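Local coordinates for protein dihydroneopterin aldolase (Burkholderia thailandensis, PDB 3V9O) that belongs to the dihydroneopterin aldolase family and assembles from four copies of a small alpha-beta subunit that holds guanine in a pocket, at residues V50-L55 with R115-K120; T96-I101 with V132-I137. One frame throughout, in Å; residues are numbered along the deposited sequence. Where two conformers were deposited one is given.

Contact 1 (V50-L55 with R115-K120); sequences VINVDL and RVSTEK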
ATOM      1  N   VAL A  50     -12.717  13.251  -2.001  1.00 12.40           N
ATOM      2  CA  VAL A  50     -11.608  12.715  -2.826  1.00 12.03           C
ATOM      3  C   VAL A  50     -11.933  11.250  -3.135  1.00 14.44           C
ATOM      4  O   VAL A  50     -12.269  10.445  -2.210  1.00 13.06           O
ATOM      5  CB  VAL A  50     -10.284  12.856  -2.087  1.00 12.70           C
ATOM      6  CG1 VAL A  50      -9.154  12.193  -2.877  1.00 15.59           C
ATOM      7  CG2 VAL A  50      -9.960  14.364  -1.834  1.00 14.01           C
ATOM      8  N   ILE A  51     -11.850  10.910  -4.415  1.00 12.74           N
ATOM      9  CA  ILE A  51     -12.332   9.605  -4.928  1.00 11.86           C
ATOM     10  C   ILE A  51     -11.178   8.876  -5.592  1.00 12.58           C
ATOM     11  O   ILE A  51     -10.406   9.476  -6.345  1.00 13.57           O
ATOM     12  CB  ILE A  51     -13.463   9.846  -5.921  1.00 12.75           C
ATOM     13  CG1 ILE A  51     -14.595  10.519  -5.152  1.00 16.40           C
ATOM     14  CG2 ILE A  51     -13.952   8.477  -6.503  1.00 14.77           C
ATOM     15  CD1 ILE A  51     -15.638  11.130  -5.960  1.00 24.05           C
ATOM     16  N   ASN A  52     -11.015   7.590  -5.317  1.00 12.48           N
ATOM     17  CA  ASN A  52     -10.014   6.765  -5.985  1.00 12.26           C
ATOM     18  C   ASN A  52     -10.712   5.587  -6.587  1.00 13.28           C
ATOM     19  O   ASN A  52     -11.639   5.018  -6.003  1.00 13.59           O
ATOM     20  CB  ASN A  52      -8.947   6.270  -4.964  1.00 11.87           C
ATOM     21  CG  ASN A  52      -8.006   7.366  -4.613  1.00 12.49           C
ATOM     22  OD1 ASN A  52      -7.019   7.544  -5.299  1.00 13.49           O
ATOM     23  ND2 ASN A  52      -8.330   8.182  -3.594  1.00 13.85           N
ATOM     24  N   VAL A  53     -10.286   5.202  -7.806  1.00 12.91           N
ATOM     25  CA  VAL A  53     -10.968   4.106  -8.543  1.00 13.37           C
ATOM     26  C   VAL A  53      -9.898   3.206  -9.157  1.00 13.74           C
ATOM     27  O   VAL A  53      -8.886   3.671  -9.712  1.00 13.43           O
ATOM     28  CB  VAL A  53     -11.803   4.657  -9.710  1.00 14.02           C
ATOM     29  CG1 VAL A  53     -12.534   3.517 -10.489  1.00 15.08           C
ATOM     30  CG2 VAL A  53     -12.856   5.692  -9.175  1.00 16.47           C
ATOM     31  N   ASP A  54     -10.153   1.896  -9.057  1.00 15.19           N
ATOM     32  CA  ASP A  54      -9.333   0.862  -9.738  1.00 15.09           C
ATOM     33  C   ASP A  54     -10.331   0.045 -10.560  1.00 15.12           C
ATOM     34  O   ASP A  54     -11.354  -0.442 -10.071  1.00 15.67           O
ATOM     35  CB  ASP A  54      -8.609  -0.073  -8.792  1.00 15.45           C
ATOM     36  CG  ASP A  54      -7.562   0.587  -7.964  1.00 22.41           C
ATOM     37  OD1 ASP A  54      -6.650   1.218  -8.482  1.00 21.59           O
ATOM     38  OD2 ASP A  54      -7.615   0.402  -6.738  1.00 34.50           O
ATOM     39  N   LEU A  55     -10.088  -0.065 -11.871  1.00 15.44           N
ATOM     40  CA  LEU A  55     -10.919  -0.872 -12.734  1.00 15.56           C
ATOM     41  C   LEU A  55     -10.082  -2.048 -13.232  1.00 14.07           C
ATOM     42  O   LEU A  55      -8.975  -1.836 -13.775  1.00 16.96           O
ATOM     43  CB  LEU A  55     -11.386   0.065 -13.875  1.00 20.55           C
ATOM     44  CG  LEU A  55     -12.615  -0.216 -14.651  1.00 24.80           C
ATOM     45  CD1 LEU A  55     -13.798  -0.207 -13.656  1.00 23.18           C
ATOM     46  CD2 LEU A  55     -12.778   0.942 -15.645  1.00 23.14           C
ATOM     47  N   ARG A 115     -12.662  -1.301  -7.636  1.00 14.34           N
ATOM     48  CA  ARG A 115     -12.444  -0.855  -6.260  1.00 14.76           C
ATOM     49  C   ARG A 115     -12.782   0.646  -6.318  1.00 13.12           C
ATOM     50  O   ARG A 115     -12.220   1.362  -7.192  1.00 15.66           O
ATOM     51  CB  ARG A 115     -11.012  -1.062  -5.788  1.00 15.76           C
ATOM     52  CG  ARG A 115     -10.850  -0.655  -4.269  1.00 17.60           C
ATOM     53  CD  ARG A 115      -9.398  -0.785  -3.792  1.00 27.08           C
ATOM     54  NE  ARG A 115      -8.557   0.251  -4.443  1.00 31.90           N
ATOM     55  CZ  ARG A 115      -8.401   1.542  -4.046  1.00 37.40           C
ATOM     56  NH1 ARG A 115      -9.022   2.066  -2.979  1.00 38.03           N
ATOM     57  NH2 ARG A 115      -7.600   2.342  -4.760  1.00 37.62           N
ATOM     58  N   VAL A 116     -13.610   1.157  -5.424  1.00 13.05           N
ATOM     59  CA  VAL A 116     -13.915   2.588  -5.319  1.00 12.42           C
ATOM     60  C   VAL A 116     -13.825   2.988  -3.864  1.00 12.77           C
ATOM     61  O   VAL A 116     -14.313   2.291  -2.980  1.00 13.17           O
ATOM     62  CB  VAL A 116     -15.326   2.911  -5.756  1.00 13.22           C
ATOM     63  CG1 VAL A 116     -15.563   4.452  -5.678  1.00 14.61           C
ATOM     64  CG2 VAL A 116     -15.581   2.390  -7.168  1.00 16.50           C
ATOM     65  N   SER A 117     -13.114   4.083  -3.603  1.00 11.78           N
ATOM     66  CA  SER A 117     -13.144   4.721  -2.287  1.00 13.18           C
ATOM     67  C   SER A 117     -13.580   6.169  -2.460  1.00 11.16           C
ATOM     68  O   SER A 117     -13.210   6.863  -3.427  1.00 12.67           O
ATOM     69  CB  SER A 117     -11.814   4.623  -1.508  1.00 13.03           C
ATOM     70  OG  SER A 117     -10.791   5.357  -2.165  1.00 14.30           O
ATOM     71  N   THR A 118     -14.333   6.631  -1.483  1.00 12.14           N
ATOM     72  CA  THR A 118     -14.603   8.065  -1.290  1.00 12.32           C
ATOM     73  C   THR A 118     -14.085   8.460   0.073  1.00 13.18           C
ATOM     74  O   THR A 118     -14.026   7.626   0.980  1.00 13.18           O
ATOM     75  CB  THR A 118     -16.132   8.408  -1.388  1.00 13.17           C
ATOM     76  OG1 THR A 118     -16.817   7.695  -0.348  1.00 15.50           O
ATOM     77  CG2 THR A 118     -16.721   7.917  -2.764  1.00 14.15           C
ATOM     78  N   GLU A 119     -13.671   9.729   0.221  1.00 12.66           N
ATOM     79  CA  GLU A 119     -13.267  10.190   1.559  1.00 12.24           C
ATOM     80  C   GLU A 119     -13.499  11.663   1.632  1.00 12.57           C
ATOM     81  O   GLU A 119     -13.500  12.407   0.655  1.00 12.77           O
ATOM     82  CB  GLU A 119     -11.812   9.785   1.845  1.00 12.04           C
ATOM     83  CG  GLU A 119     -10.800  10.551   0.971  1.00 13.55           C
ATOM     84  CD  GLU A 119      -9.411   9.980   0.985  1.00 18.12           C
ATOM     85  OE1 GLU A 119      -9.280   8.748   1.000  1.00 19.31           O
ATOM     86  OE2 GLU A 119      -8.442  10.766   0.837  1.00 19.83           O
ATOM     87  N   LYS A 120     -13.665  12.109   2.896  1.00 12.91           N
ATOM     88  CA  LYS A 120     -13.807  13.520   3.216  1.00 13.88           C
ATOM     89  C   LYS A 120     -12.596  13.984   3.977  1.00 14.10           C
ATOM     90  O   LYS A 120     -12.435  13.687   5.192  1.00 15.66           O
ATOM     91  CB  LYS A 120     -15.037  13.724   4.115  1.00 16.10           C
ATOM     92  CG  LYS A 120     -16.308  13.651   3.376  1.00 15.15           C
ATOM     93  CD  LYS A 120     -17.483  13.827   4.430  1.00 22.44           C
ATOM     94  CE  LYS A 120     -18.772  13.591   3.877  1.00 28.28           C
ATOM     95  NZ  LYS A 120     -19.809  14.070   4.937  1.00 24.03           N
TER
HETATM   96  O   HOH W   1     -10.632   8.144  -1.758  1.00 14.20           O
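R115 and D54 form the hydrogen-bonded pair at one end of this paired stretch, their side chains side by side and pointing the same way. The arginine leaves with CG anti to its backbone N (chi1 -176°), and the bend at chi3 (69°) turns the NE/NH2 edge of the guanidinium to OD2. That single oxygen is gripped twice: D54 OD2 takes a very short bond of 2.5 Å from R115 NE, nearly along its C-O axis, and a weak one from R115 NH2 at 2.8 Å, the planes 53° apart. D54 OD1 turns to R24.

Further along that face, S117 OG stands 3.5 Å from N52 CB. One water accepts from N52 ND2 at 2.9 Å, joins S117 OG at 2.8 Å and can donate to V50 O; N52 OD1 is bonded to N29 N. E119 runs beside V50, its carboxylate going to Y26 and R28 of the second subunit.

In this antiparallel sheet the doubly bonded backbone pairs V50/E119, N52/S117 and D54/R115 alternate with non-hydrogen-bonded I51/T118 and V53/V116. The face towards the helices is mostly apolar, except T118, whose OG1 bonds to Q94; on the other, buried charges meet opposite ones, which probably keeps D54 and E119 ionised.

Contact 2 (T96-I101 with V132-I137); sequences TLCDAI and VEVFRI
C98 carries most of this contact through a single atom. Its SG, set anti to the backbone N (chi1 -170°), reaches from the helix over the strand backbone around E133. The nearest atom of 132-137 is V132 O, 3.7 Å from C98 SG. Two valine methyls flank the sulfur: V134 CG2 lies 4.1 Å from C98 SG, and V132 CG1 is at 4.3 Å from it. No hydrogen bond joins the two segments, so the grip is van der Waals.

One residue on, D99 adds a second touch. Its CB does not face the strand, but with CG beside the backbone N (chi1 -70°) the carboxylate swings over until OD1 stands 3.6 Å from V134 CG1, the two side chains crossing at about a right angle. V134 therefore meets the helix with both methyls, CG2 on the sulfur and CG1 on the aspartate.

What holds these groups lies further out. The strand is fixed by backbone bonds from V132 to T118 and from V134 to V116. C98 also packs on T118 and V116, its SG close to V116 O, so the sulfur spans two neighbouring strands. A102, a turn beyond C98, covers V134 as well, while Q94 and E95 of the guanine pocket lie against V132. E133 turns away from the helix to R115 and to R24 of the second subunit. D99 OD1 forms a salt bridge with R23 of that subunit, which packs on V134 too.

Segment 96-101 runs at 23° to 132-137, laid along the sheet as in an alpha-beta layer. Its inner side is apolar, whereas the aspartate at the margin spends its charge on the neighbouring subunit, so the same helix turn serves both core and interface.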
ATOM      1  N   THR A  96     -23.658   5.992  -0.231  1.00 16.92           N
ATOM      2  CA  THR A  96     -24.538   6.201  -1.402  1.00 15.91           C
ATOM      3  C   THR A  96     -23.715   6.557  -2.639  1.00 16.98           C
ATOM      4  O   THR A  96     -23.910   5.975  -3.706  1.00 18.97           O
ATOM      5  CB  THR A  96     -25.538   7.246  -1.084  1.00 17.24           C
ATOM      6  OG1 THR A  96     -26.357   6.767   0.000  1.00 20.09           O
ATOM      7  CG2 THR A  96     -26.430   7.550  -2.268  1.00 19.88           C
ATOM      8  N   LEU A  97     -22.735   7.433  -2.502  1.00 14.85           N
ATOM      9  CA  LEU A  97     -21.912   7.831  -3.633  1.00 15.42           C
ATOM     10  C   LEU A  97     -20.984   6.713  -4.025  1.00 15.13           C
ATOM     11  O   LEU A  97     -20.870   6.417  -5.235  1.00 15.92           O
ATOM     12  CB  LEU A  97     -21.117   9.078  -3.212  1.00 16.35           C
ATOM     13  CG  LEU A  97     -20.144   9.583  -4.293  1.00 17.03           C
ATOM     14  CD1 LEU A  97     -20.834  10.001  -5.547  1.00 20.19           C
ATOM     15  CD2 LEU A  97     -19.266  10.775  -3.730  1.00 18.54           C
ATOM     16  N   CYS A  98     -20.304   6.099  -3.071  1.00 13.94           N
ATOM     17  CA  CYS A  98     -19.353   5.066  -3.382  1.00 13.75           C
ATOM     18  C   CYS A  98     -20.008   3.882  -4.092  1.00 14.82           C
ATOM     19  O   CYS A  98     -19.457   3.396  -5.092  1.00 14.22           O
ATOM     20  CB  CYS A  98     -18.703   4.632  -2.059  1.00 14.71           C
ATOM     21  SG  CYS A  98     -17.268   3.552  -2.267  1.00 17.19           S
ATOM     22  N   ASP A  99     -21.117   3.435  -3.563  1.00 15.23           N
ATOM     23  CA  ASP A  99     -21.819   2.294  -4.138  1.00 15.39           C
ATOM     24  C   ASP A  99     -22.323   2.645  -5.545  1.00 17.06           C
ATOM     25  O   ASP A  99     -22.298   1.757  -6.446  1.00 17.25           O
ATOM     26  CB  ASP A  99     -23.019   1.928  -3.279  1.00 15.82           C
ATOM     27  CG  ASP A  99     -22.653   1.311  -1.906  1.00 17.04           C
ATOM     28  OD1 ASP A  99     -21.460   1.039  -1.617  1.00 19.78           O
ATOM     29  OD2 ASP A  99     -23.615   1.126  -1.131  1.00 19.79           O
ATOM     30  N   ALA A 100     -22.782   3.885  -5.779  1.00 15.28           N
ATOM     31  CA  ALA A 100     -23.282   4.263  -7.087  1.00 16.71           C
ATOM     32  C   ALA A 100     -22.173   4.289  -8.118  1.00 14.92           C
ATOM     33  O   ALA A 100     -22.396   3.827  -9.254  1.00 16.34           O
ATOM     34  CB  ALA A 100     -23.991   5.620  -7.030  1.00 17.66           C
ATOM     35  N   ILE A 101     -20.966   4.735  -7.763  1.00 14.03           N
ATOM     36  CA  ILE A 101     -19.855   4.775  -8.685  1.00 14.99           C
ATOM     37  C   ILE A 101     -19.472   3.340  -9.000  1.00 14.86           C
ATOM     38  O   ILE A 101     -19.264   2.990 -10.192  1.00 14.69           O
ATOM     39  CB  ILE A 101     -18.670   5.521  -8.078  1.00 14.44           C
ATOM     40  CG1 ILE A 101     -19.010   7.011  -7.972  1.00 14.79           C
ATOM     41  CG2 ILE A 101     -17.412   5.397  -8.995  1.00 13.47           C
ATOM     42  CD1 ILE A 101     -18.043   7.731  -6.975  1.00 14.55           C
ATOM     43  N   VAL A 132     -14.866   5.578   2.896  1.00 12.34           N
ATOM     44  CA  VAL A 132     -15.571   4.320   2.638  1.00 11.81           C
ATOM     45  C   VAL A 132     -15.008   3.675   1.381  1.00 11.91           C
ATOM     46  O   VAL A 132     -14.791   4.392   0.376  1.00 13.39           O
ATOM     47  CB  VAL A 132     -17.094   4.564   2.453  1.00 15.33           C
ATOM     48  CG1 VAL A 132     -17.835   3.237   2.016  1.00 19.26           C
ATOM     49  CG2 VAL A 132     -17.654   5.204   3.751  1.00 15.00           C
ATOM     50  N   GLU A 133     -14.813   2.363   1.389  1.00 13.80           N
ATOM     51  CA  GLU A 133     -14.283   1.671   0.193  1.00 13.65           C
ATOM     52  C   GLU A 133     -15.069   0.406  -0.035  1.00 13.64           C
ATOM     53  O   GLU A 133     -15.413  -0.329   0.913  1.00 13.74           O
ATOM     54  CB  GLU A 133     -12.818   1.348   0.413  1.00 14.66           C
ATOM     55  CG  GLU A 133     -12.175   0.560  -0.780  1.00 16.08           C
ATOM     56  CD  GLU A 133     -10.780   0.200  -0.465  1.00 22.06           C
ATOM     57  OE1 GLU A 133     -10.611  -0.737   0.307  1.00 26.40           O
ATOM     58  OE2 GLU A 133      -9.857   0.912  -0.917  1.00 27.55           O
ATOM     59  N   VAL A 134     -15.328   0.124  -1.313  1.00 14.70           N
ATOM     60  CA  VAL A 134     -15.855  -1.170  -1.726  1.00 14.77           C
ATOM     61  C   VAL A 134     -14.989  -1.803  -2.791  1.00 13.84           C
ATOM     62  O   VAL A 134     -14.300  -1.079  -3.540  1.00 14.86           O
ATOM     63  CB  VAL A 134     -17.280  -1.132  -2.259  1.00 17.03           C
ATOM     64  CG1 VAL A 134     -18.222  -0.566  -1.152  1.00 19.21           C
ATOM     65  CG2 VAL A 134     -17.415  -0.313  -3.484  1.00 18.18           C
ATOM     66  N   PHE A 135     -15.013  -3.110  -2.893  1.00 15.97           N
ATOM     67  CA  PHE A 135     -14.272  -3.866  -3.927  1.00 17.35           C
ATOM     68  C   PHE A 135     -15.192  -4.980  -4.371  1.00 19.38           C
ATOM     69  O   PHE A 135     -15.511  -5.877  -3.584  1.00 23.79           O
ATOM     70  CB  PHE A 135     -12.958  -4.421  -3.328  1.00 20.46           C
ATOM     71  CG  PHE A 135     -11.830  -4.702  -4.331  1.00 29.18           C
ATOM     72  CD1 PHE A 135     -12.076  -5.065  -5.631  1.00 23.91           C
ATOM     73  CD2 PHE A 135     -10.496  -4.568  -3.928  1.00 34.50           C
ATOM     74  CE1 PHE A 135     -11.006  -5.417  -6.516  1.00 26.71           C
ATOM     75  CE2 PHE A 135      -9.418  -4.837  -4.815  1.00 35.35           C
ATOM     76  CZ  PHE A 135      -9.695  -5.255  -6.117  1.00 32.94           C
ATOM     77  N   ARG A 136     -15.658  -4.868  -5.584  1.00 16.89           N
ATOM     78  CA  ARG A 136     -16.644  -5.780  -6.154  0.51 20.63           C
ATOM     79  C   ARG A 136     -16.041  -6.539  -7.328  1.00 19.50           C
ATOM     80  O   ARG A 136     -15.503  -5.932  -8.248  1.00 17.69           O
ATOM     81  CB  ARG A 136     -17.856  -4.979  -6.644  0.51 19.76           C
ATOM     82  CG  ARG A 136     -18.718  -4.296  -5.545  0.51 28.70           C
ATOM     83  CD  ARG A 136     -19.443  -5.308  -4.641  0.51 33.77           C
ATOM     84  NE  ARG A 136     -18.531  -5.752  -3.600  0.51 37.89           N
ATOM     85  CZ  ARG A 136     -18.567  -6.925  -2.973  0.51 35.16           C
ATOM     86  NH1 ARG A 136     -19.495  -7.835  -3.254  0.51 35.19           N
ATOM     87  NH2 ARG A 136     -17.649  -7.181  -2.060  0.51 35.75           N
ATOM     88  N   ILE A 137     -16.174  -7.860  -7.321  1.00 22.98           N
ATOM     89  CA  ILE A 137     -15.671  -8.687  -8.421  1.00 23.69           C
ATOM     90  C   ILE A 137     -16.814  -9.445  -9.022  1.00 26.14           C
ATOM     91  O   ILE A 137     -17.613 -10.055  -8.295  1.00 31.40           O
ATOM     92  CB  ILE A 137     -14.579  -9.696  -7.933  1.00 28.42           C
ATOM     93  CG1 ILE A 137     -13.398  -8.934  -7.285  1.00 32.02           C
ATOM     94  CG2 ILE A 137     -14.138 -10.585  -9.080  1.00 28.99           C
ATOM     95  CD1 ILE A 137     -12.245  -9.854  -6.864  1.00 39.56           C
TER

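Overall arrangement
Contacts 1 and 2 have centres about 8 Å apart and share one antiparallel sheet, in which strands 22-34, 47-58, 113-120 and 127-137 lie side by side in chain order. Contact 1 joins the two middle strands; contact 2 lays helix 94-106 against 127-137, an outermost strand within this chain. Along the chain the segments alternate: 50-55, 96-101, 115-120, 132-137. Strand 113-120 links the two, since it pairs with 47-58 on one side and with 127-137 on the other. Both contacts touch the second subunit, and V132 and E133 pair with a strand of it. The result is a sheet with helices 76-87 and 94-106 on one face and a subunit interface at its edge.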